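Local coordinates for putative glucoamylase (Bacteroides uniformis, PDB 4GL3), which is a putative glucoamylase that probably hydrolyses glycosidic bonds in glucose-containing glycans, at residues A[84-92]-A[150-158]. Numbering follows the deposited sequence.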
loop_
_atom_site.group_PDB
_atom_site.type_symbol
_atom_site.label_atom_id
_atom_site.label_comp_id
_atom_site.label_asym_id
_atom_site.label_seq_id
_atom_site.Cartn_x
_atom_site.Cartn_y
_atom_site.Cartn_z
ATOM N N LYS A 84 -11.968 -17.819 2.177
ATOM C CA LYS A 84 -12.307 -17.443 3.541
ATOM C C LYS A 84 -12.379 -15.890 3.680
ATOM O O LYS A 84 -13.326 -15.355 4.260
ATOM C CB LYS A 84 -11.326 -18.039 4.571
ATOM C CG LYS A 84 -11.608 -17.687 6.049
ATOM C CD LYS A 84 -10.901 -18.631 7.033
ATOM C CE LYS A 84 -9.434 -18.278 7.143
ATOM N NZ LYS A 84 -8.595 -19.183 8.020
ATOM N N ILE A 85 -11.392 -15.194 3.122
ATOM C CA ILE A 85 -11.301 -13.778 3.202
ATOM C C ILE A 85 -12.473 -13.098 2.528
ATOM O O ILE A 85 -13.118 -12.245 3.146
ATOM C CB ILE A 85 -9.973 -13.237 2.605
ATOM C CG1 ILE A 85 -8.789 -13.591 3.509
ATOM C CG2 ILE A 85 -10.025 -11.720 2.414
ATOM C CD1 ILE A 85 -7.402 -13.471 2.831
ATOM N N VAL A 86 -12.759 -13.460 1.288
ATOM C CA VAL A 86 -13.812 -12.764 0.542
ATOM C C VAL A 86 -15.204 -13.145 1.032
ATOM O O VAL A 86 -16.135 -12.301 1.026
ATOM C CB VAL A 86 -13.658 -12.905 -1.009
ATOM C CG1 VAL A 86 -12.290 -12.426 -1.412
ATOM C CG2 VAL A 86 -13.903 -14.314 -1.513
ATOM N N ARG A 87 -15.358 -14.365 1.537
ATOM C CA ARG A 87 -16.607 -14.691 2.214
ATOM C C ARG A 87 -16.833 -13.827 3.470
ATOM O O ARG A 87 -17.942 -13.384 3.718
ATOM C CB ARG A 87 -16.707 -16.177 2.588
ATOM C CG ARG A 87 -17.196 -17.091 1.503
ATOM C CD ARG A 87 -17.145 -18.558 1.916
ATOM N NE ARG A 87 -17.858 -19.396 0.947
ATOM C CZ ARG A 87 -17.682 -20.716 0.773
ATOM N NH1 ARG A 87 -16.777 -21.395 1.485
ATOM N NH2 ARG A 87 -18.401 -21.376 -0.152
ATOM N N PHE A 88 -15.796 -13.648 4.280
ATOM C CA PHE A 88 -15.900 -12.815 5.466
ATOM C C PHE A 88 -16.227 -11.347 5.135
ATOM O O PHE A 88 -17.070 -10.718 5.794
ATOM C CB PHE A 88 -14.604 -12.883 6.253
ATOM C CG PHE A 88 -14.701 -12.313 7.645
ATOM C CD1 PHE A 88 -15.098 -13.116 8.723
ATOM C CD2 PHE A 88 -14.342 -11.007 7.887
ATOM C CE1 PHE A 88 -15.147 -12.590 9.998
ATOM C CE2 PHE A 88 -14.393 -10.483 9.168
ATOM C CZ PHE A 88 -14.786 -11.270 10.214
ATOM N N LEU A 89 -15.552 -10.789 4.141
ATOM C CA LEU A 89 -15.754 -9.414 3.774
ATOM C C LEU A 89 -17.158 -9.164 3.170
ATOM O O LEU A 89 -17.682 -8.052 3.276
ATOM C CB LEU A 89 -14.694 -8.921 2.791
ATOM C CG LEU A 89 -13.260 -8.824 3.253
ATOM C CD1 LEU A 89 -12.327 -8.644 2.069
ATOM C CD2 LEU A 89 -13.142 -7.684 4.270
ATOM N N SER A 90 -17.735 -10.178 2.511
ATOM C CA SER A 90 -19.004 -10.012 1.872
ATOM C C SER A 90 -20.179 -10.400 2.800
ATOM O O SER A 90 -21.314 -10.199 2.439
ATOM C CB SER A 90 -19.081 -10.853 0.549
ATOM O OG SER A 90 -18.862 -12.228 0.806
ATOM N N ASP A 91 -19.913 -11.018 3.945
ATOM C CA ASP A 91 -20.967 -11.504 4.822
ATOM C C ASP A 91 -21.830 -10.311 5.273
ATOM O O ASP A 91 -21.297 -9.272 5.584
ATOM C CB ASP A 91 -20.341 -12.170 6.047
ATOM C CG ASP A 91 -21.343 -12.959 6.854
ATOM O OD1 ASP A 91 -22.342 -12.441 7.375
ATOM O OD2 ASP A 91 -21.116 -14.132 6.959
ATOM N N LYS A 92 -23.140 -10.462 5.242
ATOM C CA LYS A 92 -24.068 -9.398 5.676
ATOM C C LYS A 92 -23.860 -8.966 7.146
ATOM O O LYS A 92 -24.230 -7.859 7.538
ATOM C CB LYS A 92 -25.530 -9.831 5.411
ATOM C CG LYS A 92 -26.008 -11.103 6.134
ATOM C CD LYS A 92 -27.399 -11.605 5.670
ATOM C CE LYS A 92 -27.848 -12.887 6.421
ATOM N NZ LYS A 92 -29.270 -12.968 6.928
ATOM N N ARG A 150 -16.105 -19.264 -7.138
ATOM C CA ARG A 150 -16.789 -18.547 -6.067
ATOM C C ARG A 150 -15.994 -17.314 -5.641
ATOM O O ARG A 150 -16.569 -16.277 -5.376
ATOM C CB ARG A 150 -16.984 -19.476 -4.894
ATOM C CG ARG A 150 -17.813 -18.909 -3.744
ATOM C CD ARG A 150 -19.293 -19.226 -3.921
ATOM N NE ARG A 150 -20.060 -18.096 -4.452
ATOM C CZ ARG A 150 -20.750 -17.216 -3.721
ATOM N NH1 ARG A 150 -20.791 -17.307 -2.389
ATOM N NH2 ARG A 150 -21.407 -16.220 -4.328
ATOM N N ILE A 151 -14.666 -17.435 -5.563
ATOM C CA ILE A 151 -13.799 -16.286 -5.361
ATOM C C ILE A 151 -14.100 -15.167 -6.355
ATOM O O ILE A 151 -14.295 -14.022 -5.974
ATOM C CB ILE A 151 -12.294 -16.649 -5.458
ATOM C CG1 ILE A 151 -11.817 -17.475 -4.240
ATOM C CG2 ILE A 151 -11.471 -15.377 -5.518
ATOM C CD1 ILE A 151 -10.485 -18.199 -4.404
ATOM N N ARG A 152 -14.102 -15.486 -7.637
ATOM C CA ARG A 152 -14.349 -14.469 -8.673
ATOM C C ARG A 152 -15.736 -13.854 -8.571
ATOM O O ARG A 152 -15.884 -12.641 -8.735
ATOM C CB ARG A 152 -14.147 -15.065 -10.101
ATOM C CG ARG A 152 -12.683 -15.373 -10.439
ATOM C CD ARG A 152 -12.477 -15.630 -11.920
ATOM N NE ARG A 152 -13.450 -16.583 -12.490
ATOM C CZ ARG A 152 -13.382 -17.904 -12.383
ATOM N NH1 ARG A 152 -12.386 -18.492 -11.722
ATOM N NH2 ARG A 152 -14.321 -18.663 -12.947
ATOM N N GLY A 153 -16.747 -14.695 -8.345
ATOM C CA GLY A 153 -18.151 -14.242 -8.203
ATOM C C GLY A 153 -18.334 -13.287 -7.046
ATOM O O GLY A 153 -18.987 -12.226 -7.181
ATOM N N ILE A 154 -17.743 -13.646 -5.903
ATOM C CA ILE A 154 -17.864 -12.824 -4.732
ATOM C C ILE A 154 -17.151 -11.519 -4.974
ATOM O O ILE A 154 -17.690 -10.464 -4.669
ATOM C CB ILE A 154 -17.329 -13.484 -3.426
ATOM C CG1 ILE A 154 -18.268 -14.645 -2.984
ATOM C CG2 ILE A 154 -17.194 -12.422 -2.310
ATOM C CD1 ILE A 154 -17.733 -15.526 -1.839
ATOM N N ILE A 155 -15.934 -11.561 -5.524
ATOM C CA ILE A 155 -15.157 -10.322 -5.724
ATOM C C ILE A 155 -15.912 -9.419 -6.713
ATOM O O ILE A 155 -15.997 -8.237 -6.506
ATOM C CB ILE A 155 -13.713 -10.588 -6.231
ATOM C CG1 ILE A 155 -12.849 -11.167 -5.091
ATOM C CG2 ILE A 155 -13.102 -9.318 -6.807
ATOM C CD1 ILE A 155 -11.473 -11.672 -5.485
ATOM N N ASN A 156 -16.466 -9.995 -7.783
ATOM C CA ASN A 156 -17.114 -9.152 -8.775
ATOM C C ASN A 156 -18.326 -8.436 -8.154
ATOM O O ASN A 156 -18.558 -7.293 -8.440
ATOM C CB ASN A 156 -17.566 -9.933 -9.996
ATOM C CG ASN A 156 -17.920 -8.999 -11.165
ATOM O OD1 ASN A 156 -17.092 -8.194 -11.646
ATOM N ND2 ASN A 156 -19.123 -9.083 -11.589
ATOM N N ASN A 157 -19.088 -9.148 -7.320
ATOM C CA ASN A 157 -20.223 -8.554 -6.624
ATOM C C ASN A 157 -19.812 -7.453 -5.629
ATOM O O ASN A 157 -20.423 -6.370 -5.592
ATOM C CB ASN A 157 -21.029 -9.658 -5.933
ATOM C CG ASN A 157 -22.231 -9.128 -5.221
ATOM O OD1 ASN A 157 -22.226 -9.036 -3.991
ATOM N ND2 ASN A 157 -23.248 -8.730 -5.979
ATOM N N LEU A 158 -18.772 -7.697 -4.836
ATOM C CA LEU A 158 -18.193 -6.650 -3.972
ATOM C C LEU A 158 -17.764 -5.441 -4.777
ATOM O O LEU A 158 -18.070 -4.274 -4.427
ATOM C CB LEU A 158 -16.992 -7.179 -3.171
ATOM C CG LEU A 158 -17.305 -8.137 -2.036
ATOM C CD1 LEU A 158 -15.992 -8.612 -1.416
ATOM C CD2 LEU A 158 -18.180 -7.455 -0.994
#
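V86 and I154 meet at the middle of this helix pair, where their CA atoms lie 6.7 Å apart. The axes of 84-90 and 150-158 run in the same N-to-C sense, inclined at 34° and 9.7 Å apart at their closest, and no hydrogen bond joins the two segments.

The apolar contacts come from branch methyls. CG2 of I154, anti to its backbone N, reaches V86 CB at 3.8 Å, while the other branch of I154 carries CD1 across the R87 stem at about a right angle, with CD1 3.7 Å from R87 CG. V86 CG1 turns instead to I155 CG1, and one turn on, L158 places CD2 3.8 Å from S90 CB.

The polar bond at the interface is internal to 84-92. S90 OG, set between its backbone N and carbonyl carbon, donates to V86 O over 2.7 Å, with a C=O...donor angle of 139° and the donor tilted 18° from the carbonyl plane. Because S90 N also donates to V86 O, two bonds grip this oxygen, and I154 CG2 packs against both oxygens of the OG bond. An alanine at S90 would keep CB against L158 but would probably leave V86 O with one donor fewer and a gap beside I154 CG2.

On the exposed side, the R150 guanidinium folds back along its own helix, with I154 CG1 3.6 Å above the centre of one face. R87 extends nearby, its NE 4.9 Å from R150 NH1, a like-charge proximity that is probably mildly unfavourable.

Helix 124-140 backs the pair, with L134 touching V86, M130 touching L89 and H138 touching I155. Helix 54-69 adds I64 against I85 and I54 against L89; the contact joins helices 75-90 and 146-161, consistent with the helical-hairpin architecture of the six-hairpin clan.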